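Local coordinates for protein ketosynthase (Streptomyces sp. MSC090213JE08, PDB 6KXD) that probably serves as the chain length factor half of a ketosynthase heterodimer that extends polyketide chains carried on an acyl carrier protein, at residues Thr129-Gln134 with Phe142-Gly147; Ala82-Leu87 with Ile149-Leu154; Ser62-Val67 with Glu206-Ala211; Leu90-Ser95 with Ala162-Leu167; Gly115-Ile120 with Leu182-Tyr187. All blocks are in the same frame, centred on the assembly; numbering follows the deposited sequence.

Interaction 1 (Thr129-Gln134 with Phe142-Gly147); sequences TDFLRQ and FYVDAG
Gln134 and Asp145 supply the one polar link of this contact. The amide oxygen Gln134 OE1 accepts from the backbone N of Asp145 at 2.7 Å, and the N-H points almost straight at it (169°). The donor stands well above the carbonyl plane of the amide, 47° out of it, so the short bond does not follow a lone pair. The extended Gln134 chain carries OE1 across to the loop, where it also lies 3.3 Å from Val144 CA. Apolar contact falls to Val144 and Phe131. Val144 CG1 sits over a face of the Phe131 ring, 3.9 Å from its centroid, as a CH-pi contact, while Val144 CG2 approaches ring atom CE2 of Phe131 at 3.7 Å. The Phe131 ring, with CG anti to the backbone N (chi1 173°), leans toward the loop although its CB does not face it. The ionic partner of Asp145 is Lys83. Phe131 also packs on Ala206 of the ketosynthase chain, and Phe142 makes a cation-pi contact with Lys209 of that chain. Overall, a helix side chain bonds the backbone of the loop that follows its own helix, 125-137, and beside the heterodimer interface that loop bends through an inverse gamma turn centred on Tyr143.

Interaction 2 (Ala82-Leu87 with Ile149-Leu154); sequences AKMDRL and IPFGSL
The N-cap of helix 86-99, at Asp85, and the two residues before it form a bed for Phe151 from the short, weakly bonded helix 149-152. Met84 CA lies over the centre of the Phe151 ring, 3.6 Å from the centroid and 13° off the normal, a CH-pi contact made by the backbone itself. On that same face Lys83 O comes within 3.3 Å of Phe151 CD2. The Met84 side chain crosses the ring at about a right angle, and Met84 CB touches Phe151 CE1 at 3.7 Å. Asp85 CG is held between the backbone N and the carbonyl carbon (chi1 60°), which turns OD1 of Asp85 to within 3.3 Å of Phe151 CB; its carboxylate plane stands 53° from the ring plane. A water is hydrogen-bonded to Asp85 OD2 at 2.7 Å and to Phe151 O at 2.6 Å. Asp85 OD1 is also bonded to Thr88 OG1, and the ring of His156 meets that of Phe151. The chemistry is thus divided: the aromatic ring is held by C-H and backbone contacts, whereas the carboxylate as a whole caps the helix start and, through OD2 and the water, reaches the backbone carbonyl of Phe151.

Interaction 3 (Ser62-Val67 with Glu206-Ala211); sequences SDVCTV and EEFSAA
Val64 presses its CG1 methyl onto the far end of the Phe208 ring, and here the contact is tight: Val64 CG1 lies 3.4 Å from Phe208 CZ and 3.6 Å from Phe208 CE1. The two side chains cross at about a right angle, and Val64 CB stands over one face of the ring, 4.1 Å above its plane and displaced toward the rim. Both residues are buried. The other end is looser. Thr66 CG2 approaches the root of the same side chain, no nearer than 4.1 Å to Phe208 CB, and Thr66 is partly exposed to solvent. A chi1 of -174° swings the Phe208 ring directly away from its own amide nitrogen and across to segment 62-67, and this accounts for its tip meeting Val64 while its base faces Thr66. Leu229 and Ala213 also touch the Phe208 side chain. Across the contact the polar work is done by a third party, since the carboxylate of Glu231 accepts from both Val67 N and Phe208 N. The arrangement is that of a strand-to-helix junction: strand 63-65, parallel to strand 229-240, is covered by the turn that leads from strand 199-206 into helix 210-219, whose N-cap is Ser209.

Interaction 4 (Leu90-Ser95 with Ala162-Leu167); sequences LALVAS and AIRHDL
Helices 86-99 and 156-165 lie with Leu92 CA 7.7 Å from Arg164 CA and Ser95 CA 8.4 Å from His165 CA, spacings bridged by side chains. The polar centre is Ser95 OG, which is used twice. It accepts from His165 NE2 at 2.8 Å, lying in the ring plane to within 11°, so the imidazole meets the hydroxyl with its edge and NE2 must carry a proton. In turn Ser95 OG donates to Leu92 O at 2.6 Å, one turn back on its own helix, from a position tilted 21° out of the carbonyl plane. Ser95 allows both bonds by tucking its hydroxyl back over its own main chain (chi1 70°). An alanine in place of Ser95 removes OG, and the buried His165 N-H would probably lose its acceptor and the ring be freer to turn. Beside this pair, the aliphatic part of Arg164 runs past Leu92, with Arg164 CD 3.9 Å from Leu92 CD2. The Arg164 chain is extended from CG to NE, and its charged end forms a salt bridge with Asp96. Arg164 CG also lies over a face of the His165 ring, 3.7 Å above its plane. Ala162 and Ile163 pack on Cys264 and Ala267 of the ketosynthase chain. Helix 156-165 then ends in a Schellman motif: Asp166 has positive phi, and Leu167 N bonds back to Ala162 O. Overall this is a helix pair joined by a buried serine-histidine hydrogen bond, one of its members closed by a Schellman turn.

Interaction 5 (Gly115-Ile120 with Leu182-Tyr187); sequences GVVLGI and LLALNY
Tyr187 OH, at the end of a ring whose CD2 touches Val117, is hydrogen-bonded to Thr172 OG1 on the neighbouring strand. The setting is the layered thiolase fold, in which helix 180-193 is buried between sheets: its residues pack on strands 171-174 and 199-206 and also on strand 250-259. Strand 115-119 and helix 182-187 run nearly antiparallel, their axes 159° apart and 7.3 Å at closest approach. Such closeness goes with small groups on both sides, since Gly119 N comes only to 4.2 Å from Ala184 CB. Val117 fills the space beside them and uses its branches differently. Its CG2, anti to the backbone N, meets Ala184 CB at 3.8 Å. With an alanine here both methyls are gone, and a gap would probably open between strand and helix, leaving the Tyr187 ring less firmly seated. From the ketosynthase chain, Tyr179 meets the Tyr187 ring with the planes about 40° apart, so the helix also takes part in the dimer interface. Val117 CG2 rests 3.7 Å from Tyr187 CD2, in an oblique approach to the ring, while Val117 CG1 lies 3.4 Å from the backbone oxygen Ala184 O.

How the interactions relate
Interactions 1 and 2 are joined by a salt bridge, Lys83 NZ to Asp145 OD2 at 2.9 Å. Interaction 2 meets interaction 3 where Leu87 N lies 2.9 Å from Glu207 OE1, a probable hydrogen bond near the start of helix 86-99. That helix also serves interaction 4, and Met84 CE touches Leu92 CD1 at 3.7 Å. Interaction 4 reaches the core through Leu167 CD1, 3.5 Å from Val116 CG2 of interaction 5. The series thus runs from a surface contact inward: the centre of interaction 1 lies about 28 Å from that of the chain, against about 9 Å for interaction 5, made by a helix whose counterpart in catalytic ketosynthases follows the nucleophilic cysteine.

Interaction 1 (Thr129-Gln134 with Phe142-Gly147)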
# COMPACT_ATOMS: atom_id res chain seq x y z
N THR B 129 16.58 -6.56 -5.26
CA THR B 129 17.35 -7.69 -5.78
C THR B 129 18.84 -7.35 -5.78
O THR B 129 19.65 -8.20 -5.55
CB THR B 129 16.95 -8.14 -7.19
OG1 THR B 129 17.09 -7.14 -8.19
CG2 THR B 129 15.54 -8.71 -7.20
N ASP B 130 19.19 -6.09 -6.03
CA ASP B 130 20.59 -5.68 -5.91
C ASP B 130 21.02 -5.81 -4.45
O ASP B 130 22.11 -6.31 -4.19
CB ASP B 130 20.83 -4.28 -6.46
CG ASP B 130 20.85 -4.16 -7.97
OD1 ASP B 130 20.82 -5.19 -8.69
OD2 ASP B 130 20.87 -3.00 -8.43
N PHE B 131 20.19 -5.35 -3.51
CA PHE B 131 20.44 -5.41 -2.10
C PHE B 131 20.66 -6.88 -1.72
O PHE B 131 21.62 -7.25 -1.05
CB PHE B 131 19.28 -4.80 -1.33
CG PHE B 131 19.31 -4.92 0.17
CD1 PHE B 131 18.91 -6.07 0.82
CD2 PHE B 131 19.71 -3.85 0.95
CE1 PHE B 131 18.93 -6.15 2.20
CE2 PHE B 131 19.69 -3.92 2.33
CZ PHE B 131 19.31 -5.07 2.96
N LEU B 132 19.75 -7.73 -2.17
CA LEU B 132 19.87 -9.14 -1.76
C LEU B 132 21.08 -9.79 -2.45
O LEU B 132 21.76 -10.62 -1.81
CB LEU B 132 18.56 -9.87 -2.05
CG LEU B 132 17.44 -9.52 -1.08
CD1 LEU B 132 16.13 -10.08 -1.58
CD2 LEU B 132 17.72 -10.04 0.31
N ARG B 133 21.34 -9.45 -3.70
CA ARG B 133 22.52 -10.03 -4.38
C ARG B 133 23.76 -9.66 -3.54
O ARG B 133 24.57 -10.52 -3.24
CB ARG B 133 22.59 -9.61 -5.85
CG ARG B 133 21.58 -10.35 -6.73
CD ARG B 133 21.54 -9.89 -8.18
NE ARG B 133 22.77 -10.20 -8.90
CZ ARG B 133 23.07 -11.39 -9.43
NH1 ARG B 133 22.26 -12.43 -9.29
NH2 ARG B 133 24.19 -11.54 -10.10
N GLN B 134 23.83 -8.41 -3.06
CA GLN B 134 24.97 -7.98 -2.28
C GLN B 134 25.03 -8.77 -0.97
O GLN B 134 26.10 -9.25 -0.56
CB GLN B 134 24.92 -6.47 -2.03
CG GLN B 134 25.23 -5.63 -3.26
CD GLN B 134 24.69 -4.23 -3.11
OE1 GLN B 134 24.17 -3.84 -2.07
NE2 GLN B 134 24.76 -3.46 -4.19
N PHE B 142 25.14 -8.26 5.44
CA PHE B 142 24.57 -6.93 5.61
C PHE B 142 25.53 -5.89 5.04
O PHE B 142 25.36 -4.70 5.31
CB PHE B 142 24.24 -6.70 7.07
CG PHE B 142 25.43 -6.69 8.00
CD1 PHE B 142 25.98 -7.88 8.46
CD2 PHE B 142 25.96 -5.49 8.46
CE1 PHE B 142 27.04 -7.87 9.35
CE2 PHE B 142 27.02 -5.49 9.35
CZ PHE B 142 27.56 -6.67 9.79
N TYR B 143 26.49 -6.37 4.24
CA TYR B 143 27.44 -5.55 3.48
C TYR B 143 26.82 -5.21 2.12
O TYR B 143 27.18 -5.70 1.05
CB TYR B 143 28.82 -6.22 3.41
CG TYR B 143 29.58 -6.19 4.72
CD1 TYR B 143 28.93 -5.89 5.93
CD2 TYR B 143 30.94 -6.50 4.79
CE1 TYR B 143 29.60 -5.85 7.14
CE2 TYR B 143 31.62 -6.48 6.01
CZ TYR B 143 30.95 -6.16 7.18
OH TYR B 143 31.58 -6.13 8.40
N VAL B 144 25.88 -4.27 2.21
CA VAL B 144 25.11 -3.80 1.09
C VAL B 144 25.51 -2.35 0.79
O VAL B 144 26.13 -1.67 1.65
CB VAL B 144 23.61 -3.90 1.43
CG1 VAL B 144 23.21 -5.32 1.77
CG2 VAL B 144 23.23 -2.96 2.56
N ASP B 145 25.14 -1.89 -0.41
CA ASP B 145 25.14 -0.45 -0.77
C ASP B 145 24.14 0.27 0.14
O ASP B 145 22.94 0.32 -0.11
CB ASP B 145 24.88 -0.28 -2.27
CG ASP B 145 24.97 1.16 -2.75
OD1 ASP B 145 24.94 2.05 -1.90
OD2 ASP B 145 25.02 1.34 -3.97
N ALA B 146 24.65 0.86 1.22
CA ALA B 146 23.82 1.46 2.26
C ALA B 146 23.09 2.70 1.73
O ALA B 146 22.04 3.03 2.25
CB ALA B 146 24.65 1.78 3.48
N GLY B 147 23.67 3.35 0.72
CA GLY B 147 23.09 4.55 0.11
C GLY B 147 21.84 4.19 -0.68
O GLY B 147 21.00 5.02 -0.90

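Interaction 2 (Ala82-Leu87 with Ile149-Leu154)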
# COMPACT_ATOMS: atom_id res chain seq x y z
N ALA B 82 22.30 9.73 -7.37
CA ALA B 82 23.29 8.70 -7.81
C ALA B 82 22.78 7.27 -7.53
O ALA B 82 23.07 6.38 -8.29
CB ALA B 82 24.61 8.95 -7.12
N LYS B 83 22.11 7.08 -6.39
CA LYS B 83 21.64 5.78 -5.92
C LYS B 83 20.12 5.67 -6.09
O LYS B 83 19.50 4.68 -5.64
CB LYS B 83 21.99 5.63 -4.45
CG LYS B 83 23.48 5.69 -4.12
CD LYS B 83 24.28 5.05 -5.19
CE LYS B 83 25.59 4.43 -4.73
NZ LYS B 83 26.03 3.44 -5.75
N MET B 84 19.50 6.68 -6.69
CA MET B 84 18.05 6.74 -6.80
C MET B 84 17.55 5.63 -7.72
O MET B 84 18.05 5.43 -8.83
CB MET B 84 17.58 8.07 -7.37
CG MET B 84 16.08 8.13 -7.57
SD MET B 84 15.52 9.73 -8.10
CE MET B 84 15.95 10.73 -6.68
N ASP B 85 16.50 4.96 -7.27
CA ASP B 85 15.89 3.93 -8.10
C ASP B 85 15.09 4.59 -9.22
O ASP B 85 14.52 5.68 -9.11
CB ASP B 85 15.00 3.01 -7.27
CG ASP B 85 13.89 3.79 -6.60
OD1 ASP B 85 14.19 4.73 -5.84
OD2 ASP B 85 12.70 3.48 -6.88
N ARG B 86 14.99 3.86 -10.32
CA ARG B 86 14.36 4.35 -11.49
C ARG B 86 12.87 4.62 -11.19
O ARG B 86 12.33 5.57 -11.70
CB ARG B 86 14.60 3.36 -12.61
CG ARG B 86 14.07 3.80 -13.96
CD ARG B 86 14.54 2.75 -14.94
NE ARG B 86 14.15 3.06 -16.28
CZ ARG B 86 14.80 3.87 -17.09
NH1 ARG B 86 15.93 4.44 -16.69
NH2 ARG B 86 14.32 4.13 -18.30
N LEU B 87 12.24 3.78 -10.36
CA LEU B 87 10.83 3.91 -10.07
C LEU B 87 10.57 5.29 -9.47
O LEU B 87 9.77 6.09 -9.98
CB LEU B 87 10.38 2.80 -9.12
CG LEU B 87 8.94 2.94 -8.62
CD1 LEU B 87 7.97 2.84 -9.80
CD2 LEU B 87 8.64 1.90 -7.57
N ILE B 149 19.58 2.03 0.38
CA ILE B 149 18.57 1.53 1.30
C ILE B 149 17.34 2.45 1.37
O ILE B 149 16.21 1.99 1.32
CB ILE B 149 19.20 1.28 2.69
CG1 ILE B 149 20.11 0.04 2.66
CG2 ILE B 149 18.14 1.18 3.77
CD1 ILE B 149 20.71 -0.32 4.01
N PRO B 150 17.49 3.78 1.50
CA PRO B 150 16.30 4.65 1.57
C PRO B 150 15.34 4.36 0.40
O PRO B 150 14.08 4.11 0.56
CB PRO B 150 16.92 6.06 1.57
CG PRO B 150 18.33 5.87 2.09
CD PRO B 150 18.76 4.50 1.60
N PHE B 151 15.93 4.17 -0.78
CA PHE B 151 15.20 4.05 -2.01
C PHE B 151 14.38 2.75 -2.08
O PHE B 151 13.48 2.67 -2.87
CB PHE B 151 16.16 4.18 -3.19
CG PHE B 151 16.82 5.53 -3.24
CD1 PHE B 151 16.13 6.64 -3.69
CD2 PHE B 151 18.14 5.69 -2.83
CE1 PHE B 151 16.74 7.89 -3.72
CE2 PHE B 151 18.75 6.93 -2.88
CZ PHE B 151 18.05 8.04 -3.32
N GLY B 152 14.71 1.76 -1.24
CA GLY B 152 14.15 0.43 -1.32
C GLY B 152 12.70 0.37 -0.84
O GLY B 152 11.92 -0.47 -1.29
N SER B 153 12.33 1.29 0.04
CA SER B 153 11.01 1.23 0.66
C SER B 153 9.95 1.25 -0.45
O SER B 153 10.07 1.99 -1.41
CB SER B 153 10.85 2.37 1.59
OG SER B 153 9.80 2.11 2.48
N LEU B 154 8.90 0.45 -0.32
CA LEU B 154 7.87 0.45 -1.36
C LEU B 154 7.22 1.84 -1.48
O LEU B 154 6.75 2.17 -2.54
CB LEU B 154 6.84 -0.65 -1.07
CG LEU B 154 7.37 -2.10 -1.12
CD1 LEU B 154 6.25 -3.09 -0.80
CD2 LEU B 154 7.96 -2.42 -2.50
O HOH W 1 11.50 2.73 -4.61

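Interaction 3 (Ser62-Val67 with Glu206-Ala211)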
# COMPACT_ATOMS: atom_id res chain seq x y z
N SER B 62 14.90 -9.20 -25.79
CA SER B 62 15.75 -8.08 -26.15
C SER B 62 14.90 -6.84 -26.37
O SER B 62 15.41 -5.73 -26.34
CB SER B 62 16.56 -8.40 -27.39
OG SER B 62 15.70 -8.81 -28.45
N ASP B 63 13.61 -7.06 -26.65
CA ASP B 63 12.71 -6.00 -26.99
C ASP B 63 12.08 -5.45 -25.70
O ASP B 63 11.60 -6.22 -24.86
CB ASP B 63 11.66 -6.51 -27.98
CG ASP B 63 12.24 -6.72 -29.38
OD1 ASP B 63 13.28 -6.09 -29.67
OD2 ASP B 63 11.62 -7.46 -30.16
N VAL B 64 12.13 -4.12 -25.55
CA VAL B 64 11.62 -3.44 -24.35
C VAL B 64 11.00 -2.09 -24.75
O VAL B 64 11.41 -1.42 -25.71
CB VAL B 64 12.70 -3.25 -23.27
CG1 VAL B 64 13.25 -4.57 -22.75
CG2 VAL B 64 13.82 -2.33 -23.71
N CYS B 65 10.03 -1.67 -23.94
CA CYS B 65 9.43 -0.39 -24.09
C CYS B 65 9.87 0.48 -22.91
O CYS B 65 9.11 0.70 -21.95
CB CYS B 65 7.92 -0.48 -24.19
SG CYS B 65 7.36 -1.55 -25.54
N THR B 66 11.11 0.94 -22.99
CA THR B 66 11.66 1.82 -21.99
C THR B 66 11.28 3.25 -22.36
O THR B 66 10.91 3.58 -23.51
CB THR B 66 13.19 1.67 -21.89
OG1 THR B 66 13.65 1.60 -23.23
CG2 THR B 66 13.66 0.46 -21.11
N VAL B 67 11.41 4.13 -21.37
CA VAL B 67 11.29 5.55 -21.58
C VAL B 67 12.52 6.00 -22.37
O VAL B 67 13.60 5.89 -21.86
CB VAL B 67 11.19 6.33 -20.26
CG1 VAL B 67 10.98 7.79 -20.52
CG2 VAL B 67 10.06 5.83 -19.39
N GLU B 206 5.80 2.05 -12.82
CA GLU B 206 6.53 0.81 -12.89
C GLU B 206 7.85 1.08 -13.58
O GLU B 206 7.89 1.70 -14.61
CB GLU B 206 5.73 -0.17 -13.75
CG GLU B 206 6.26 -1.60 -13.75
CD GLU B 206 5.89 -2.45 -12.55
OE1 GLU B 206 4.72 -2.39 -12.09
OE2 GLU B 206 6.79 -3.13 -12.01
N GLU B 207 8.95 0.66 -12.96
CA GLU B 207 10.22 0.81 -13.60
C GLU B 207 10.51 -0.44 -14.43
O GLU B 207 10.07 -1.53 -14.11
CB GLU B 207 11.34 1.03 -12.58
CG GLU B 207 11.66 -0.24 -11.81
CD GLU B 207 12.73 -0.14 -10.75
OE1 GLU B 207 13.20 1.00 -10.46
OE2 GLU B 207 13.04 -1.19 -10.16
N PHE B 208 11.26 -0.26 -15.50
CA PHE B 208 11.87 -1.38 -16.18
C PHE B 208 13.17 -1.75 -15.43
O PHE B 208 13.94 -0.89 -15.03
CB PHE B 208 12.13 -1.09 -17.66
CG PHE B 208 12.63 -2.35 -18.33
CD1 PHE B 208 11.74 -3.29 -18.80
CD2 PHE B 208 13.98 -2.66 -18.31
CE1 PHE B 208 12.20 -4.49 -19.33
CE2 PHE B 208 14.43 -3.87 -18.82
CZ PHE B 208 13.54 -4.77 -19.35
N SER B 209 13.35 -3.03 -15.15
CA SER B 209 14.57 -3.53 -14.51
C SER B 209 14.78 -4.96 -14.98
O SER B 209 13.81 -5.64 -15.28
CB SER B 209 14.55 -3.51 -13.00
OG SER B 209 13.62 -4.44 -12.46
N ALA B 210 16.04 -5.36 -15.08
CA ALA B 210 16.36 -6.76 -15.40
C ALA B 210 15.67 -7.69 -14.38
O ALA B 210 15.14 -8.76 -14.74
CB ALA B 210 17.87 -6.97 -15.44
N ALA B 211 15.58 -7.27 -13.12
CA ALA B 211 14.95 -8.12 -12.14
C ALA B 211 13.47 -8.37 -12.48
O ALA B 211 12.98 -9.55 -12.58
CB ALA B 211 15.15 -7.56 -10.76

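Interaction 4 (Leu90-Ser95 with Ala162-Leu167)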
# COMPACT_ATOMS: atom_id res chain seq x y z
N LEU B 90 11.11 8.02 -12.02
CA LEU B 90 10.00 8.21 -12.95
C LEU B 90 8.86 8.98 -12.30
O LEU B 90 8.21 9.83 -12.96
CB LEU B 90 9.49 6.85 -13.37
CG LEU B 90 10.43 6.09 -14.30
CD1 LEU B 90 9.98 4.66 -14.32
CD2 LEU B 90 10.48 6.70 -15.67
N ALA B 91 8.54 8.63 -11.05
CA ALA B 91 7.49 9.27 -10.29
C ALA B 91 7.83 10.74 -10.13
O ALA B 91 6.95 11.61 -10.25
CB ALA B 91 7.31 8.65 -8.94
N LEU B 92 9.12 11.02 -9.85
CA LEU B 92 9.49 12.44 -9.56
C LEU B 92 9.36 13.28 -10.82
O LEU B 92 8.84 14.39 -10.74
CB LEU B 92 10.90 12.56 -8.99
CG LEU B 92 11.09 11.95 -7.61
CD1 LEU B 92 12.51 12.15 -7.09
CD2 LEU B 92 10.09 12.48 -6.62
N VAL B 93 9.83 12.73 -11.93
CA VAL B 93 9.76 13.45 -13.18
C VAL B 93 8.29 13.64 -13.54
O VAL B 93 7.88 14.71 -13.90
CB VAL B 93 10.54 12.77 -14.31
CG1 VAL B 93 10.29 13.52 -15.63
CG2 VAL B 93 12.02 12.72 -14.01
N ALA B 94 7.48 12.62 -13.28
CA ALA B 94 6.09 12.78 -13.59
C ALA B 94 5.47 13.86 -12.70
O ALA B 94 4.59 14.62 -13.15
CB ALA B 94 5.36 11.47 -13.45
N SER B 95 5.89 13.92 -11.42
CA SER B 95 5.32 14.87 -10.47
C SER B 95 5.59 16.29 -10.94
O SER B 95 4.76 17.13 -10.72
CB SER B 95 5.77 14.67 -9.05
OG SER B 95 7.12 14.99 -8.84
N ALA B 162 6.63 13.80 -2.11
CA ALA B 162 6.24 14.72 -1.03
C ALA B 162 7.41 15.57 -0.57
O ALA B 162 7.22 16.77 -0.33
CB ALA B 162 5.65 13.95 0.10
N ILE B 163 8.61 14.96 -0.50
CA ILE B 163 9.82 15.71 -0.10
C ILE B 163 10.06 16.76 -1.17
O ILE B 163 10.26 17.92 -0.86
CB ILE B 163 11.04 14.80 0.08
CG1 ILE B 163 10.86 13.94 1.34
CG2 ILE B 163 12.36 15.58 0.11
CD1 ILE B 163 11.77 12.76 1.35
N ARG B 164 10.00 16.32 -2.43
CA ARG B 164 10.31 17.15 -3.57
C ARG B 164 9.40 18.39 -3.64
O ARG B 164 9.88 19.44 -3.92
CB ARG B 164 10.22 16.35 -4.86
CG ARG B 164 10.65 17.14 -6.08
CD ARG B 164 10.74 16.24 -7.28
NE ARG B 164 11.25 16.93 -8.44
CZ ARG B 164 12.52 17.12 -8.67
NH1 ARG B 164 13.39 16.77 -7.74
NH2 ARG B 164 12.91 17.72 -9.77
N HIS B 165 8.09 18.24 -3.38
CA HIS B 165 7.11 19.29 -3.59
C HIS B 165 6.52 19.80 -2.29
O HIS B 165 5.45 20.44 -2.30
CB HIS B 165 6.01 18.80 -4.51
CG HIS B 165 6.56 18.49 -5.85
ND1 HIS B 165 7.04 19.49 -6.72
CD2 HIS B 165 6.74 17.31 -6.47
CE1 HIS B 165 7.50 18.92 -7.80
NE2 HIS B 165 7.36 17.56 -7.66
N ASP B 166 7.16 19.42 -1.17
CA ASP B 166 6.71 19.79 0.14
C ASP B 166 5.23 19.47 0.32
O ASP B 166 4.39 20.36 0.62
CB ASP B 166 7.02 21.27 0.40
CG ASP B 166 7.14 21.57 1.88
OD1 ASP B 166 6.90 20.65 2.68
OD2 ASP B 166 7.47 22.71 2.23
N LEU B 167 4.88 18.18 0.20
CA LEU B 167 3.53 17.76 0.38
C LEU B 167 3.39 17.05 1.73
O LEU B 167 3.54 15.83 1.87
CB LEU B 167 3.13 16.86 -0.80
CG LEU B 167 3.33 17.47 -2.18
CD1 LEU B 167 3.05 16.47 -3.27
CD2 LEU B 167 2.43 18.69 -2.41

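Interaction 5 (Gly115-Ile120 with Leu182-Tyr187)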
# COMPACT_ATOMS: atom_id res chain seq x y z
N GLY B 115 -3.15 15.47 -1.12
CA GLY B 115 -2.76 14.09 -0.91
C GLY B 115 -1.89 13.56 -2.05
O GLY B 115 -1.90 14.08 -3.22
N VAL B 116 -1.17 12.47 -1.76
CA VAL B 116 -0.43 11.76 -2.75
C VAL B 116 -0.78 10.29 -2.60
O VAL B 116 -0.68 9.80 -1.47
CB VAL B 116 1.10 11.90 -2.58
CG1 VAL B 116 1.84 10.99 -3.55
CG2 VAL B 116 1.54 13.34 -2.75
N VAL B 117 -1.21 9.64 -3.69
CA VAL B 117 -1.33 8.17 -3.65
C VAL B 117 -0.79 7.59 -4.95
O VAL B 117 -1.22 7.98 -6.04
CB VAL B 117 -2.75 7.68 -3.33
CG1 VAL B 117 -3.80 8.20 -4.29
CG2 VAL B 117 -2.78 6.16 -3.26
N LEU B 118 0.19 6.66 -4.84
CA LEU B 118 0.84 6.05 -5.94
C LEU B 118 0.59 4.54 -5.91
O LEU B 118 0.76 3.94 -4.87
CB LEU B 118 2.33 6.32 -5.88
CG LEU B 118 3.12 5.93 -7.12
CD1 LEU B 118 2.76 6.79 -8.34
CD2 LEU B 118 4.62 6.04 -6.87
N GLY B 119 0.16 3.98 -7.03
CA GLY B 119 0.07 2.51 -7.18
C GLY B 119 1.36 1.92 -7.75
O GLY B 119 2.06 2.48 -8.64
N ILE B 120 1.70 0.73 -7.25
CA ILE B 120 2.90 0.01 -7.64
C ILE B 120 2.53 -1.46 -7.78
O ILE B 120 1.41 -1.82 -7.44
CB ILE B 120 4.01 0.17 -6.59
CG1 ILE B 120 3.58 -0.36 -5.22
CG2 ILE B 120 4.48 1.62 -6.54
CD1 ILE B 120 4.69 -0.45 -4.16
N LEU B 182 -6.08 2.36 -10.47
CA LEU B 182 -7.49 2.49 -10.14
C LEU B 182 -7.75 2.35 -8.64
O LEU B 182 -8.61 3.01 -8.15
CB LEU B 182 -8.31 1.49 -10.97
CG LEU B 182 -8.16 1.67 -12.47
CD1 LEU B 182 -9.04 0.69 -13.27
CD2 LEU B 182 -8.55 3.08 -12.86
N LEU B 183 -7.03 1.47 -7.94
CA LEU B 183 -7.11 1.39 -6.50
C LEU B 183 -6.69 2.73 -5.93
O LEU B 183 -7.29 3.22 -5.00
CB LEU B 183 -6.19 0.28 -6.03
CG LEU B 183 -6.56 -1.13 -6.46
CD1 LEU B 183 -5.55 -2.09 -5.90
CD2 LEU B 183 -7.96 -1.51 -5.98
N ALA B 184 -5.64 3.31 -6.52
CA ALA B 184 -5.15 4.58 -6.03
C ALA B 184 -6.25 5.64 -6.23
O ALA B 184 -6.48 6.47 -5.38
CB ALA B 184 -3.92 5.00 -6.74
N LEU B 185 -6.86 5.61 -7.42
CA LEU B 185 -7.84 6.60 -7.77
C LEU B 185 -9.01 6.49 -6.80
O LEU B 185 -9.57 7.49 -6.34
CB LEU B 185 -8.29 6.38 -9.21
CG LEU B 185 -9.36 7.33 -9.70
CD1 LEU B 185 -8.93 8.77 -9.52
CD2 LEU B 185 -9.64 7.04 -11.15
N ASN B 186 -9.42 5.25 -6.50
CA ASN B 186 -10.56 5.06 -5.65
C ASN B 186 -10.23 5.47 -4.21
O ASN B 186 -11.05 6.06 -3.46
CB ASN B 186 -11.03 3.61 -5.66
CG ASN B 186 -12.49 3.54 -5.27
OD1 ASN B 186 -13.28 4.35 -5.76
ND2 ASN B 186 -12.81 2.55 -4.48
N TYR B 187 -8.99 5.18 -3.80
CA TYR B 187 -8.52 5.57 -2.52
C TYR B 187 -8.61 7.10 -2.38
O TYR B 187 -9.17 7.63 -1.39
CB TYR B 187 -7.10 5.01 -2.36
CG TYR B 187 -6.44 5.37 -1.06
CD1 TYR B 187 -6.56 4.57 0.05
CD2 TYR B 187 -5.70 6.52 -0.95
CE1 TYR B 187 -5.92 4.88 1.23
CE2 TYR B 187 -5.09 6.86 0.24
CZ TYR B 187 -5.22 6.05 1.35
OH TYR B 187 -4.59 6.36 2.55